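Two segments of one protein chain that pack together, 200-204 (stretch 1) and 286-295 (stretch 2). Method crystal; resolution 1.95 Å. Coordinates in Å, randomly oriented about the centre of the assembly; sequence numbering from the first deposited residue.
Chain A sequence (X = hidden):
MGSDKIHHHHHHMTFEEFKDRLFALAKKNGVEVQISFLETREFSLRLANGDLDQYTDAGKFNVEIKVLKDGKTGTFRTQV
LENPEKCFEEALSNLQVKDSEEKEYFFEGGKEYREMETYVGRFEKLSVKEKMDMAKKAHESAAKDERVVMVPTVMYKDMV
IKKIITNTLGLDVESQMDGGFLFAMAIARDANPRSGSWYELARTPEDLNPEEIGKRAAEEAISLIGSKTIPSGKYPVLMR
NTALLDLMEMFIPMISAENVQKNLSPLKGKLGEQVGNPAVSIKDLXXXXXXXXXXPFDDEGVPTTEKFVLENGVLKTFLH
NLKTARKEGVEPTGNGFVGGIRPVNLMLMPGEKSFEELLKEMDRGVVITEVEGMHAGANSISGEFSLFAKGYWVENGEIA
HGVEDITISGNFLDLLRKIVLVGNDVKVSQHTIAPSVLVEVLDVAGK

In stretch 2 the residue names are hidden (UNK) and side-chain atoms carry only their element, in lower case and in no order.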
# COMPACT_ATOMS: atom_id res chain seq x y z
N GLU A 200 -4.68 15.68 -15.80
CA GLU A 200 -4.34 17.06 -15.44
C GLU A 200 -4.50 17.18 -13.89
O GLU A 200 -5.38 16.57 -13.29
CB GLU A 200 -5.25 18.07 -16.16
CG GLU A 200 -4.87 18.40 -17.65
CD GLU A 200 -6.00 19.09 -18.51
OE1 GLU A 200 -7.00 19.65 -17.97
OE2 GLU A 200 -5.84 19.06 -19.78
N LEU A 201 -3.57 17.91 -13.27
CA LEU A 201 -3.67 18.34 -11.84
C LEU A 201 -4.07 19.81 -11.85
O LEU A 201 -3.65 20.55 -12.75
CB LEU A 201 -2.33 18.14 -11.15
CG LEU A 201 -2.08 16.68 -10.82
CD1 LEU A 201 -0.59 16.37 -10.83
CD2 LEU A 201 -2.70 16.33 -9.47
N ALA A 202 -4.96 20.20 -10.95
CA ALA A 202 -5.46 21.55 -10.89
C ALA A 202 -5.76 22.01 -9.46
O ALA A 202 -6.15 21.24 -8.58
CB ALA A 202 -6.72 21.64 -11.72
N ARG A 203 -5.63 23.32 -9.26
CA ARG A 203 -6.01 24.00 -8.02
C ARG A 203 -7.49 24.40 -8.08
O ARG A 203 -8.18 24.55 -7.05
CB ARG A 203 -5.11 25.23 -7.87
CG ARG A 203 -5.23 25.88 -6.53
CD ARG A 203 -4.33 25.35 -5.50
NE ARG A 203 -2.89 25.26 -5.84
CZ ARG A 203 -2.06 24.53 -5.09
NH1 ARG A 203 -2.51 23.96 -3.99
NH2 ARG A 203 -0.79 24.40 -5.39
N THR A 204 -8.02 24.59 -9.29
CA THR A 204 -9.42 24.95 -9.44
C THR A 204 -10.08 24.07 -10.54
O THR A 204 -9.39 23.60 -11.43
CB THR A 204 -9.53 26.43 -9.81
OG1 THR A 204 -10.90 26.85 -9.75
CG2 THR A 204 -9.05 26.65 -11.19
N UNK A 286 9.04 25.43 -3.11
CA UNK A 286 7.90 25.34 -2.14
C UNK A 286 6.51 25.33 -2.79
O UNK A 286 5.55 24.82 -2.23
c UNK A 286 9.93 26.57 -2.83
c UNK A 286 9.55 26.97 -1.44
c UNK A 286 8.07 26.60 -1.29
N UNK A 287 6.40 26.00 -3.92
CA UNK A 287 5.13 26.23 -4.54
C UNK A 287 5.18 26.24 -6.04
O UNK A 287 6.09 26.79 -6.63
c UNK A 287 3.31 28.00 -4.76
c UNK A 287 2.01 27.58 -4.38
c UNK A 287 0.88 28.05 -5.07
c UNK A 287 3.43 28.94 -5.77
o UNK A 287 0.01 29.50 -6.78
c UNK A 287 4.54 27.53 -4.04
c UNK A 287 1.05 28.95 -6.10
c UNK A 287 2.32 29.37 -6.48
N UNK A 288 4.16 25.62 -6.63
CA UNK A 288 3.77 25.79 -8.01
C UNK A 288 2.22 25.74 -8.03
O UNK A 288 1.62 24.95 -7.30
n UNK A 288 4.14 25.08 -12.50
c UNK A 288 2.89 24.79 -12.18
c UNK A 288 4.36 24.65 -8.86
c UNK A 288 4.90 25.13 -11.35
c UNK A 288 4.08 24.80 -10.32
n UNK A 288 2.82 24.61 -10.87
N UNK A 289 1.58 26.58 -8.82
CA UNK A 289 0.13 26.64 -8.86
C UNK A 289 -0.60 25.32 -9.03
O UNK A 289 -1.65 25.16 -8.43
c UNK A 289 1.06 28.40 -10.16
c UNK A 289 2.20 27.60 -9.69
c UNK A 289 -0.15 27.53 -10.08
N UNK A 290 -0.02 24.36 -9.74
CA UNK A 290 -0.60 23.03 -9.99
C UNK A 290 0.14 21.91 -9.21
O UNK A 290 -0.17 20.74 -9.36
c UNK A 290 -0.54 22.68 -11.48
n UNK A 290 -0.84 23.84 -16.07
c UNK A 290 -1.38 23.55 -12.37
c UNK A 290 -1.36 23.00 -13.78
c UNK A 290 -1.70 24.04 -14.85
N UNK A 291 1.09 22.31 -8.36
CA UNK A 291 1.80 21.36 -7.46
C UNK A 291 1.02 21.24 -6.16
O UNK A 291 1.15 22.10 -5.28
N UNK A 292 0.24 20.16 -6.03
CA UNK A 292 -0.73 20.05 -4.96
C UNK A 292 -0.12 19.70 -3.60
O UNK A 292 -0.80 19.81 -2.61
c UNK A 292 -3.03 20.90 -6.63
c UNK A 292 -1.86 19.08 -5.31
c UNK A 292 -2.62 19.43 -6.60
c UNK A 292 -3.86 18.50 -6.79
N UNK A 293 1.16 19.32 -3.57
CA UNK A 293 1.89 19.20 -2.32
C UNK A 293 2.52 20.52 -1.82
O UNK A 293 3.10 20.52 -0.74
o UNK A 293 2.25 16.90 -2.59
c UNK A 293 2.95 18.15 -2.44
N UNK A 294 2.33 21.62 -2.55
CA UNK A 294 2.90 22.92 -2.19
C UNK A 294 2.47 23.29 -0.78
O UNK A 294 1.33 23.06 -0.42
c UNK A 294 2.51 23.98 -3.18
o UNK A 294 2.97 23.71 -4.53
N UNK A 295 3.42 23.77 0.04
CA UNK A 295 3.16 24.06 1.43
C UNK A 295 4.25 25.00 1.91
O UNK A 295 5.35 24.92 1.41
o UNK A 295 2.90 23.12 3.69
c UNK A 295 4.47 21.99 2.18
c UNK A 295 3.15 22.78 2.30
O HOH W 1 -0.77 22.60 -2.21

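Position 286 carries three side-chain carbons that close a ring onto the backbone N, and none comes within reach of stretch 1. That closure identifies Pro286.

At position 287 one carbon leads to a ring of six carbons bearing an oxygen, a phenol. This is Tyr287. Its CB points sideways, yet the ring end comes nearer, placing CE1 4.0 Å from Arg203 NH2.

Position 288 has one carbon followed by a five-membered ring of three carbons and two nitrogens, which is an imidazole: His288. Its side chain stays 6.2 Å or more from stretch 1, and the backbone makes the contact, its O accepting a hydrogen bond from Arg203 NH2 (3.1 Å, N-H...O angle 137°). The ring works locally instead, ND1 receiving a hydrogen bond from the backbone N of position 290 at 3.1 Å.

Three carbons again close onto the backbone N at position 289, giving Pro289. The CA-to-CB bond points away from stretch 1, and the contact is made by the backbone O: Arg203 NE donates to Pro289 O at 2.9 Å and 134°, and Arg203 NH2 adds a weak bond to the same O at 3.2 Å.

Position 290 shows four carbons in a row ending in nitrogen, hence Lys290. The chain passes Leu201, with CD 3.5 Å from Leu201 O, before its end leads away. This is also where the backbones run closest in register, Ala202 CA lying 5.2 Å from Lys290 CA.

No side-chain atom is present at position 291, so it is Gly291. An ideal CB would point away from stretch 1 and be crowded by the side-chain oxygen of position 294, at 3.3 Å. Its O accepts a weak hydrogen bond from Arg203 NH2 at 3.0 Å.

Position 292 has four carbons forked at the second, the pattern of leucine: Leu292. CD1 meets Leu201 CD2 at 3.6 Å, while CD2 lies 3.7 Å from Ala202 O and 4.1 Å from Arg203 CZ, over one face of the guanidinium.

One carbon and one oxygen at position 293 give Ser293, which points away and makes no contact. Position 294 has the same atoms but points toward stretch 1; it is Ser294. Its OG donates to Gly291 O at 2.5 Å and accepts from His288 N at 3.1 Å, bracing the loop from within. At position 295 one carbon carries an oxygen and a carbon, so the residue is Thr295, beyond reach of stretch 1.

The contact buries 380 Å² and centres on Arg203. Two type I turns, His288 to Gly291 and Gly291 to Ser294, present three carbonyl oxygens near the guanidinium plane, where its N-H groups can reach them. Water 1 extends this network, accepting from Arg203 NH1 at 2.8 Å and donating to Ser294 O at 2.8 Å. Leu292 covers one guanidinium face and also packs against Leu201, joining the polar site to an apolar one.

Stretch 2 286-295: PYHPKGLSST
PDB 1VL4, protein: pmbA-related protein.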